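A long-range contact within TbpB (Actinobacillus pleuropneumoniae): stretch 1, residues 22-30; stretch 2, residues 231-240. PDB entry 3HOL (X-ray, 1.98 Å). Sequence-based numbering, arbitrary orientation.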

# COMPACT_ATOMS: atom_id res chain seq x y z
N GLU A 22 -15.87 7.15 -1.38
CA GLU A 22 -15.30 7.87 -0.21
C GLU A 22 -14.84 6.92 0.93
O GLU A 22 -13.89 7.23 1.62
CB GLU A 22 -16.26 8.97 0.31
CG GLU A 22 -17.52 8.47 1.11
CD GLU A 22 -18.50 9.61 1.51
OE1 GLU A 22 -18.32 10.76 1.07
OE2 GLU A 22 -19.46 9.35 2.28
N LEU A 23 -15.49 5.78 1.11
CA LEU A 23 -15.12 4.87 2.21
C LEU A 23 -14.14 3.80 1.74
O LEU A 23 -13.77 2.89 2.51
CB LEU A 23 -16.36 4.19 2.80
CG LEU A 23 -17.30 5.09 3.56
CD1 LEU A 23 -18.50 4.27 4.02
CD2 LEU A 23 -16.52 5.68 4.74
N MET A 24 -13.72 3.91 0.49
CA MET A 24 -13.05 2.79 -0.15
C MET A 24 -11.56 3.05 -0.46
O MET A 24 -10.93 2.25 -1.14
CB MET A 24 -13.83 2.34 -1.39
CG MET A 24 -15.33 2.01 -1.10
SD MET A 24 -15.47 0.80 0.25
CE MET A 24 -15.32 -0.72 -0.65
N GLU A 25 -11.03 4.18 -0.01
CA GLU A 25 -9.62 4.52 -0.23
C GLU A 25 -8.73 3.66 0.69
O GLU A 25 -9.06 3.48 1.85
CB GLU A 25 -9.37 6.02 0.02
CG GLU A 25 -9.96 6.95 -1.10
CD GLU A 25 -9.16 6.92 -2.42
OE1 GLU A 25 -8.02 6.39 -2.43
OE2 GLU A 25 -9.67 7.43 -3.47
N PRO A 26 -7.60 3.13 0.16
CA PRO A 26 -6.69 2.36 0.98
C PRO A 26 -5.93 3.27 1.93
O PRO A 26 -5.69 4.44 1.61
CB PRO A 26 -5.75 1.71 -0.06
CG PRO A 26 -5.73 2.73 -1.17
CD PRO A 26 -7.19 3.12 -1.25
N ALA A 27 -5.59 2.77 3.12
CA ALA A 27 -4.72 3.52 4.04
C ALA A 27 -4.03 2.55 4.98
O ALA A 27 -4.47 1.42 5.05
CB ALA A 27 -5.57 4.48 4.86
N LEU A 28 -2.99 2.97 5.72
CA LEU A 28 -2.40 2.04 6.67
C LEU A 28 -3.46 1.60 7.66
O LEU A 28 -3.46 0.45 8.13
CB LEU A 28 -1.16 2.61 7.39
CG LEU A 28 0.07 2.83 6.49
CD1 LEU A 28 1.26 3.32 7.34
CD2 LEU A 28 0.45 1.55 5.74
N GLY A 29 -4.36 2.52 8.00
CA GLY A 29 -5.39 2.22 9.00
C GLY A 29 -6.44 3.32 9.08
O GLY A 29 -6.33 4.35 8.39
N TYR A 30 -7.47 3.07 9.89
CA TYR A 30 -8.53 4.04 10.14
C TYR A 30 -8.97 3.99 11.59
O TYR A 30 -8.95 2.91 12.21
CB TYR A 30 -9.75 3.73 9.28
CG TYR A 30 -9.55 4.10 7.82
CD1 TYR A 30 -9.68 5.42 7.39
CD2 TYR A 30 -9.21 3.12 6.86
CE1 TYR A 30 -9.52 5.78 6.05
CE2 TYR A 30 -9.05 3.48 5.49
CZ TYR A 30 -9.18 4.80 5.12
OH TYR A 30 -9.03 5.16 3.79
N SER A 231 -23.50 -3.86 4.86
CA SER A 231 -22.50 -2.86 4.43
C SER A 231 -21.98 -3.16 3.03
O SER A 231 -21.59 -4.30 2.75
CB SER A 231 -21.26 -2.90 5.34
OG SER A 231 -20.32 -1.92 4.91
N GLN A 232 -21.93 -2.12 2.20
CA GLN A 232 -21.25 -2.22 0.90
C GLN A 232 -19.91 -1.54 1.01
O GLN A 232 -19.30 -1.21 -0.02
CB GLN A 232 -22.08 -1.49 -0.20
CG GLN A 232 -23.47 -2.04 -0.47
CD GLN A 232 -23.58 -3.57 -0.53
OE1 GLN A 232 -24.39 -4.17 0.21
NE2 GLN A 232 -22.79 -4.22 -1.41
N SER A 233 -19.41 -1.30 2.23
CA SER A 233 -18.16 -0.54 2.36
C SER A 233 -17.10 -1.32 3.15
O SER A 233 -16.41 -0.77 4.02
CB SER A 233 -18.42 0.83 3.00
OG SER A 233 -18.97 0.68 4.32
N LEU A 234 -16.99 -2.60 2.86
CA LEU A 234 -15.91 -3.38 3.46
C LEU A 234 -14.64 -3.11 2.67
O LEU A 234 -14.62 -3.28 1.45
CB LEU A 234 -16.24 -4.89 3.43
CG LEU A 234 -15.25 -5.75 4.24
CD1 LEU A 234 -15.97 -6.94 4.91
CD2 LEU A 234 -14.14 -6.27 3.37
N GLU A 235 -13.57 -2.73 3.36
CA GLU A 235 -12.29 -2.46 2.69
C GLU A 235 -11.21 -2.76 3.67
O GLU A 235 -11.29 -2.34 4.87
CB GLU A 235 -12.17 -0.99 2.21
CG GLU A 235 -11.06 -0.68 1.12
CD GLU A 235 -9.61 -0.56 1.64
OE1 GLU A 235 -9.37 -0.43 2.88
OE2 GLU A 235 -8.68 -0.56 0.77
N GLY A 236 -10.18 -3.46 3.19
CA GLY A 236 -9.01 -3.70 4.05
C GLY A 236 -7.79 -4.02 3.23
O GLY A 236 -7.82 -3.84 2.04
N GLY A 237 -6.73 -4.50 3.89
CA GLY A 237 -5.49 -4.78 3.20
C GLY A 237 -4.79 -6.00 3.76
O GLY A 237 -5.08 -6.45 4.90
N PHE A 238 -3.89 -6.55 2.94
CA PHE A 238 -2.93 -7.53 3.37
C PHE A 238 -1.68 -6.83 3.76
O PHE A 238 -1.23 -5.93 3.08
CB PHE A 238 -2.66 -8.52 2.24
CG PHE A 238 -3.87 -9.33 1.87
CD1 PHE A 238 -4.30 -10.38 2.72
CD2 PHE A 238 -4.60 -9.04 0.71
CE1 PHE A 238 -5.41 -11.15 2.39
CE2 PHE A 238 -5.74 -9.79 0.38
CZ PHE A 238 -6.13 -10.87 1.25
N TYR A 239 -1.13 -7.25 4.89
CA TYR A 239 0.07 -6.62 5.44
C TYR A 239 1.10 -7.71 5.79
O TYR A 239 0.76 -8.87 5.95
CB TYR A 239 -0.30 -5.86 6.71
CG TYR A 239 -1.29 -4.72 6.55
CD1 TYR A 239 -0.84 -3.40 6.44
CD2 TYR A 239 -2.67 -4.94 6.57
CE1 TYR A 239 -1.73 -2.33 6.33
CE2 TYR A 239 -3.59 -3.87 6.46
CZ TYR A 239 -3.10 -2.56 6.35
OH TYR A 239 -3.95 -1.47 6.25
N GLY A 240 2.35 -7.32 5.97
CA GLY A 240 3.43 -8.31 5.92
C GLY A 240 3.90 -8.41 4.48
O GLY A 240 3.08 -8.35 3.55
O HOH W 1 -14.68 1.26 4.61
O HOH W 2 -9.27 0.04 -1.74

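An irregular segment can be held against a β-strand without any direct backbone pairing, provided that side chains and waters fill the gap. The contact between residues 22-30 and 231-240 of TbpB, which joins parts of the chain more than 200 residues apart, is a compact example. Stretch 1 is mostly loop and becomes strand at Gly-29, whereas stretch 2 runs as a strand through to Tyr-239 after the chain turns a corner at Gln-232. The two advance in the same sense, Leu-23 lying near Ser-233, Met-24 near Glu-235 and Pro-26 near Gly-236. Their CA atoms remain 6.0 to 7.2 Å apart at these points, and no backbone-to-backbone hydrogen bond crosses between them.

Glu-22 stands clear of the strand, and the contact opens with Leu-23. Its CD1 rests 3.6 Å from CB of Ser-233, a close van der Waals contact; the serine hydroxyl has its hydrogen bonding met elsewhere in the structure. The neighbouring backbones are joined through water 1, which donates to Leu-23 O at 2.8 Å and to Ser-233 O at 2.7 Å. Two carbonyl oxygens cannot hydrogen-bond to each other, so a water with two protons to give is a natural bridge.

Met-24 follows the strand more extensively. Its CA-to-CB bond points sideways, but an all-m side chain brings the thioether back: SD lies 3.7 Å from Ser-233 CA, and CE lies 3.4 Å from Leu-234 O. Its carbonyl serves a different purpose. Water 2 donates to Met-24 O at 2.8 Å and to Glu-235 OE2 at 2.6 Å, linking main chain to carboxylate.

Glu-25 points away, yet its backbone is held within stretch 1, where Tyr-30 OH, from the strand that follows, donates a hydrogen bond to Glu-25 O at 2.6 Å. Pro-26 then meets the carboxylate of Glu-235, its CA 3.5 Å from OE2. Glu-235 thus spans from Met-24, whose O lies 3.7 Å from Glu-235 CG, to the proline, and both its carboxylate oxygens have further hydrogen-bonding partners elsewhere in the structure.

The far end belongs to Tyr-239. Both Ala-27 and Leu-28 direct their CB atoms away, and their carbonyls make the nearest approaches: Tyr-239 OH is 3.2 Å from Ala-27 O, near the ring plane, and 2.7 Å from Leu-28 O, where a weak hydrogen bond is possible. Leu-28 CD2 adds a loose apolar contact with Tyr-239 CE1 at 4.5 Å. Beyond it, stretch 1 enters its strand at Gly-29.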